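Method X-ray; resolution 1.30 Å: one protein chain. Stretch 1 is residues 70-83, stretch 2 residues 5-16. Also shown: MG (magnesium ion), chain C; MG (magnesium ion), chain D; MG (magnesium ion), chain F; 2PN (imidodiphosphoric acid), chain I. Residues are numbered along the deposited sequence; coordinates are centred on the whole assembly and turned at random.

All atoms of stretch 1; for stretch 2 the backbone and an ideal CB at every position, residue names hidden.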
# COMPACT_ATOMS: atom_id res chain seq x y z
N TYR A 70 -12.57 -11.44 -0.02
CA TYR A 70 -11.75 -11.21 1.18
C TYR A 70 -10.81 -10.08 0.81
O TYR A 70 -9.92 -10.22 -0.04
CB TYR A 70 -11.02 -12.48 1.61
CG TYR A 70 -10.74 -12.53 3.09
CD1 TYR A 70 -9.98 -11.57 3.72
CD2 TYR A 70 -11.21 -13.59 3.85
CE1 TYR A 70 -9.75 -11.62 5.09
CE2 TYR A 70 -10.97 -13.67 5.22
CZ TYR A 70 -10.24 -12.66 5.84
OH TYR A 70 -10.00 -12.65 7.19
N ILE A 71 -11.06 -8.93 1.42
CA ILE A 71 -10.32 -7.68 1.16
C ILE A 71 -9.00 -7.73 1.92
O ILE A 71 -8.96 -8.09 3.09
CB ILE A 71 -11.16 -6.48 1.61
CG1 ILE A 71 -12.47 -6.36 0.83
CG2 ILE A 71 -10.35 -5.18 1.58
CD1 ILE A 71 -12.35 -5.91 -0.58
N VAL A 72 -7.93 -7.28 1.27
CA VAL A 72 -6.58 -7.17 1.87
C VAL A 72 -6.13 -5.72 1.79
O VAL A 72 -6.21 -5.10 0.73
CB VAL A 72 -5.62 -8.11 1.12
CG1 VAL A 72 -4.22 -8.06 1.70
CG2 VAL A 72 -6.12 -9.53 1.09
N ASP A 73 -5.57 -5.23 2.88
CA ASP A 73 -4.68 -4.04 2.85
C ASP A 73 -5.43 -2.74 2.59
O ASP A 73 -4.77 -1.75 2.23
CB ASP A 73 -3.53 -4.26 1.88
CG ASP A 73 -2.37 -3.32 1.90
OD1 ASP A 73 -1.89 -2.94 3.01
OD2 ASP A 73 -1.91 -3.02 0.79
N HIS A 74 -6.72 -2.68 2.86
CA HIS A 74 -7.50 -1.42 2.94
C HIS A 74 -8.88 -1.72 3.49
O HIS A 74 -9.28 -2.89 3.52
CB HIS A 74 -7.61 -0.75 1.57
CG HIS A 74 -8.57 -1.41 0.67
ND1 HIS A 74 -9.86 -0.94 0.51
CD2 HIS A 74 -8.40 -2.49 -0.12
CE1 HIS A 74 -10.44 -1.77 -0.35
NE2 HIS A 74 -9.60 -2.71 -0.79
N SER A 75 -9.65 -0.67 3.77
CA SER A 75 -11.09 -0.84 4.03
C SER A 75 -11.89 0.32 3.46
O SER A 75 -12.85 0.79 4.10
CB SER A 75 -11.38 -1.10 5.48
OG SER A 75 -10.92 -0.05 6.32
N GLU A 76 -11.55 0.74 2.24
CA GLU A 76 -12.10 1.96 1.61
C GLU A 76 -12.90 1.65 0.36
O GLU A 76 -12.44 0.92 -0.51
CB GLU A 76 -10.95 2.87 1.15
CG GLU A 76 -10.00 3.30 2.24
CD GLU A 76 -10.56 4.21 3.31
OE1 GLU A 76 -11.46 5.00 3.03
OE2 GLU A 76 -10.07 4.11 4.44
N ILE A 77 -14.04 2.33 0.20
CA ILE A 77 -14.79 2.27 -1.06
C ILE A 77 -13.88 2.69 -2.22
O ILE A 77 -13.89 2.03 -3.26
CB ILE A 77 -16.05 3.14 -1.00
CG1 ILE A 77 -17.05 2.50 -0.05
CG2 ILE A 77 -16.68 3.38 -2.36
CD1 ILE A 77 -18.25 3.40 0.24
N THR A 78 -13.10 3.75 -2.07
CA THR A 78 -12.29 4.30 -3.18
C THR A 78 -11.17 3.35 -3.61
O THR A 78 -10.60 3.57 -4.68
CB THR A 78 -11.66 5.65 -2.81
OG1 THR A 78 -10.95 5.47 -1.58
CG2 THR A 78 -12.66 6.79 -2.74
N GLN A 79 -10.82 2.37 -2.82
CA GLN A 79 -9.71 1.45 -3.13
C GLN A 79 -10.22 0.05 -3.42
O GLN A 79 -9.41 -0.82 -3.75
CB GLN A 79 -8.71 1.45 -1.98
CG GLN A 79 -8.06 2.82 -1.81
CD GLN A 79 -7.15 2.85 -0.61
OE1 GLN A 79 -6.44 1.85 -0.36
NE2 GLN A 79 -7.06 4.05 -0.01
N ALA A 80 -11.52 -0.19 -3.28
CA ALA A 80 -12.14 -1.50 -3.51
C ALA A 80 -12.54 -1.62 -4.97
O ALA A 80 -12.59 -0.65 -5.72
CB ALA A 80 -13.39 -1.61 -2.67
N PRO A 81 -12.90 -2.84 -5.42
CA PRO A 81 -13.51 -2.96 -6.74
C PRO A 81 -14.70 -2.00 -6.89
O PRO A 81 -15.43 -1.79 -5.93
CB PRO A 81 -13.95 -4.43 -6.78
CG PRO A 81 -13.01 -5.14 -5.81
CD PRO A 81 -12.82 -4.13 -4.70
N ASP A 82 -14.93 -1.56 -8.11
CA ASP A 82 -15.99 -0.57 -8.35
C ASP A 82 -17.36 -1.14 -7.98
O ASP A 82 -18.23 -0.38 -7.53
CB ASP A 82 -16.00 -0.13 -9.80
CG ASP A 82 -14.85 0.75 -10.19
OD1 ASP A 82 -14.18 1.29 -9.29
OD2 ASP A 82 -14.69 0.97 -11.41
N ASP A 83 -17.57 -2.44 -8.15
CA ASP A 83 -18.88 -3.09 -7.91
C ASP A 83 -18.89 -3.86 -6.60
O ASP A 83 -19.71 -4.76 -6.43
CB ASP A 83 -19.30 -3.91 -9.12
CG ASP A 83 -18.42 -5.11 -9.41
OD1 ASP A 83 -17.37 -5.29 -8.74
OD2 ASP A 83 -18.78 -5.89 -10.31
N UNK A 5 -12.68 -14.60 -3.76
CA UNK A 5 -11.54 -13.87 -4.31
C UNK A 5 -10.89 -13.08 -3.21
O UNK A 5 -11.56 -12.36 -2.47
CB UNK A 5 -11.96 -12.95 -5.46
N UNK A 6 -9.57 -13.18 -3.14
CA UNK A 6 -8.75 -12.46 -2.16
C UNK A 6 -8.05 -11.34 -2.90
O UNK A 6 -7.30 -11.63 -3.85
CB UNK A 6 -7.74 -13.38 -1.47
N UNK A 7 -8.33 -10.09 -2.55
CA UNK A 7 -7.87 -8.97 -3.41
C UNK A 7 -7.58 -7.74 -2.55
O UNK A 7 -8.36 -7.35 -1.68
CB UNK A 7 -8.92 -8.63 -4.48
N UNK A 8 -6.46 -7.13 -2.88
CA UNK A 8 -6.00 -5.91 -2.23
C UNK A 8 -6.45 -4.66 -2.95
O UNK A 8 -7.37 -4.66 -3.75
CB UNK A 8 -4.47 -5.92 -2.12
N UNK A 9 -5.82 -3.55 -2.60
CA UNK A 9 -6.30 -2.26 -3.09
C UNK A 9 -6.08 -2.07 -4.57
O UNK A 9 -5.13 -2.62 -5.16
CB UNK A 9 -5.62 -1.12 -2.33
N UNK A 10 -6.88 -1.19 -5.16
CA UNK A 10 -6.58 -0.59 -6.45
C UNK A 10 -5.14 -0.08 -6.43
O UNK A 10 -4.67 0.39 -5.41
CB UNK A 10 -7.56 0.54 -6.77
N UNK A 11 -4.50 -0.16 -7.58
CA UNK A 11 -3.07 0.22 -7.69
C UNK A 11 -2.30 -0.59 -6.65
O UNK A 11 -1.76 -0.10 -5.66
CB UNK A 11 -2.86 1.72 -7.48
N UNK A 12 -2.31 -1.92 -6.81
CA UNK A 12 -1.79 -2.78 -5.74
C UNK A 12 -0.29 -2.59 -5.58
O UNK A 12 0.46 -2.46 -6.55
CB UNK A 12 -2.11 -4.25 -6.03
N UNK A 13 0.14 -2.72 -4.34
CA UNK A 13 1.55 -2.80 -3.96
C UNK A 13 1.90 -4.22 -3.54
O UNK A 13 1.07 -5.14 -3.62
CB UNK A 13 1.86 -1.82 -2.83
N UNK A 14 3.11 -4.42 -3.09
CA UNK A 14 3.58 -5.76 -2.74
C UNK A 14 2.73 -6.36 -1.63
O UNK A 14 2.47 -7.57 -1.67
CB UNK A 14 5.05 -5.72 -2.31
N UNK A 15 2.37 -5.61 -0.62
CA UNK A 15 1.54 -6.16 0.45
C UNK A 15 0.22 -6.67 -0.11
O UNK A 15 -0.22 -7.78 0.21
CB UNK A 15 1.29 -5.11 1.53
N UNK A 16 -0.43 -5.90 -0.96
CA UNK A 16 -1.71 -6.29 -1.56
C UNK A 16 -1.55 -7.53 -2.44
O UNK A 16 -2.47 -8.35 -2.49
CB UNK A 16 -2.29 -5.14 -2.38
MG MG C . -0.65 -1.55 0.29
MG MG D . 0.16 -2.53 3.52
MG MG F . 2.53 -1.21 0.94
P1 2PN I . 0.24 0.47 2.48
O1 2PN I . -0.77 0.06 1.41
O2 2PN I . 1.63 0.64 1.92
O3 2PN I . 0.20 -0.49 3.66
N1 2PN I . -0.25 1.93 3.05
P2 2PN I . 0.32 3.47 2.94
O4 2PN I . -0.88 4.29 2.47
O5 2PN I . 1.43 3.50 1.92
O6 2PN I . 0.79 3.89 4.32

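Position 5 has extended backbone angles (-105/133), and its CA-to-CB bond points away from stretch 1, with nothing of that stretch within 5.5 Å of the ideal CB. Many side chains would suit; the residue is Tyr-5. Its backbone matters more, because O accepts from Tyr-70 N at 2.8 Å and so takes part in the parallel pairing of the strands, whose directions differ by 15°.

At position 6 the ideal CB lies 4.1 Å from Tyr-70 O and 4.9 Å from Val-72 CG2, on the sheet face that carries Tyr-70. That apolar surface favours Val, Ile, Leu or Ala. Val-6 is found, with chi1 t; its CG1 packs 3.6 Å from Val-72 CG2, and its CG2 lies 4.2 Å from Tyr-70 CB.

Position 7 pairs with Ile-71 and sends its CB to that residue's face. Phi/psi of -149/136 is fully extended, so a beta-branched residue is natural, though other apolar ones would serve. Val-7 is deposited, chi1 p. Its N donates to Tyr-70 O (3.0 Å, 160°), and its O accepts from Val-72 N (3.0 Å, 153°).

Position 8 places an ideal CB 3.4 Å from Val-72 O and 4.4 Å from Asp-73 CB. Space is short, so Gly or Ala are the plausible choices. Gly-8 CA lies 3.1 Å from Val-72 O in a CA-H...O contact.

From position 9 the CB points sideways, 3.8 Å from His-74 CD2, while the magnesium ion of chain C and Asp-73 OD2 lie beyond. A metal ligand long enough to span the 5.6 Å from the ideal CB to the MG of chain C is expected: His, or perhaps Glu. His-9 binds that ion through NE2 at 2.2 Å, alongside Asp-73 OD2 at 2.0 Å from the same MG. ND1 donates to the backbone O of position 10 at 2.9 Å, which orients the ring.

Position 10 points its CB toward stretch 1, and its N donates to Gln-79 O (2.9 Å, 168°). Carbonyls of Thr-78 and Ala-80 lead on to the carboxylate of Asp-82, a path for a long cation, Lys or Arg. Lys-10, nearly extended from chi2 to chi4, reaches Asp-82 OD1 with NZ at 2.6 Å, a salt bridge.

Positions 11 and 12 touch nothing here. The first has positive phi (55/63), which suits Gly or Asn, yet holds Ile-11; the second, with phi -67, accommodates Pro-12.

Position 13 precedes a helix and lies near two magnesium ions, so Asp is the strongest candidate. Asp-13 chelates MG of chain C (OD1 2.4 Å, OD2 2.1 Å), and OD1 caps the helix, accepting from the backbone N of position 16 at 3.2 Å.

Position 14 faces away and is permissive; it is Ser-14.

Position 15 directs its CB toward Asp-73, 3.9 Å from OD2, with MG of chain D nearby: an acidic ligand fits. Asp-15 OD2 and Asp-73 OD1 each bind that ion at 2.1 Å.

At position 16 the ideal CB is 3.8 Å from Asp-73 OD2, an acceptor suiting a short donor, Ser or Thr. Ser-16 OG donates to Asp-73 OD2 at 2.8 Å.

Stretch 2, residues 5-16: YVVGHKIPDSDS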
# COMPACT_ATOMS: atom_id res chain seq x y z
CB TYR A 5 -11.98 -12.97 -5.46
CG TYR A 5 -12.35 -13.74 -6.68
CD1 TYR A 5 -11.39 -14.09 -7.61
CD2 TYR A 5 -13.65 -14.10 -6.93
CE1 TYR A 5 -11.71 -14.82 -8.74
CE2 TYR A 5 -13.99 -14.82 -8.06
CZ TYR A 5 -13.02 -15.17 -8.97
OH TYR A 5 -13.35 -15.86 -10.10
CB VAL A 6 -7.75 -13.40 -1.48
CG1 VAL A 6 -7.03 -12.65 -0.37
CG2 VAL A 6 -8.43 -14.65 -0.94
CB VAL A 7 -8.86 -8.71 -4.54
CG1 VAL A 7 -10.19 -8.31 -4.03
CG2 VAL A 7 -8.33 -7.69 -5.51
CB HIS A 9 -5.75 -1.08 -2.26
CG HIS A 9 -4.28 -0.99 -2.04
ND1 HIS A 9 -3.37 -0.59 -3.01
CD2 HIS A 9 -3.55 -1.20 -0.91
CE1 HIS A 9 -2.14 -0.60 -2.44
NE2 HIS A 9 -2.22 -0.97 -1.16
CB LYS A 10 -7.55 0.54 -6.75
CG LYS A 10 -8.94 0.15 -7.20
CD LYS A 10 -9.78 1.33 -7.61
CE LYS A 10 -11.06 0.91 -8.31
NZ LYS A 10 -11.76 2.15 -8.75
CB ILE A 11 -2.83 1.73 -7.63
CG1 ILE A 11 -3.73 2.41 -8.69
CG2 ILE A 11 -1.34 2.02 -7.87
CD1 ILE A 11 -3.57 3.86 -8.81
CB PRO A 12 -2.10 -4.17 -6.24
CG PRO A 12 -2.24 -4.05 -7.73
CD PRO A 12 -2.88 -2.68 -7.93
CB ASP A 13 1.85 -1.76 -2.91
CG ASP A 13 0.96 -1.85 -1.68
OD1 ASP A 13 0.26 -2.87 -1.48
OD2 ASP A 13 0.94 -0.89 -0.87
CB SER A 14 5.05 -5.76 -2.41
OG SER A 14 5.80 -5.36 -3.53
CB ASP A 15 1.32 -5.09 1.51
CG ASP A 15 0.74 -5.51 2.84
OD1 ASP A 15 0.89 -6.72 3.18
OD2 ASP A 15 0.23 -4.64 3.58
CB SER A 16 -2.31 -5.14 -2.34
OG SER A 16 -3.03 -4.24 -1.52
O HOH W 1 -9.89 -4.88 -2.63
O HOH W 2 -11.56 4.77 -6.95
O HOH W 3 -13.34 1.95 -6.20
O HOH W 4 3.76 -2.97 -0.16
O HOH W 5 4.00 0.56 0.35
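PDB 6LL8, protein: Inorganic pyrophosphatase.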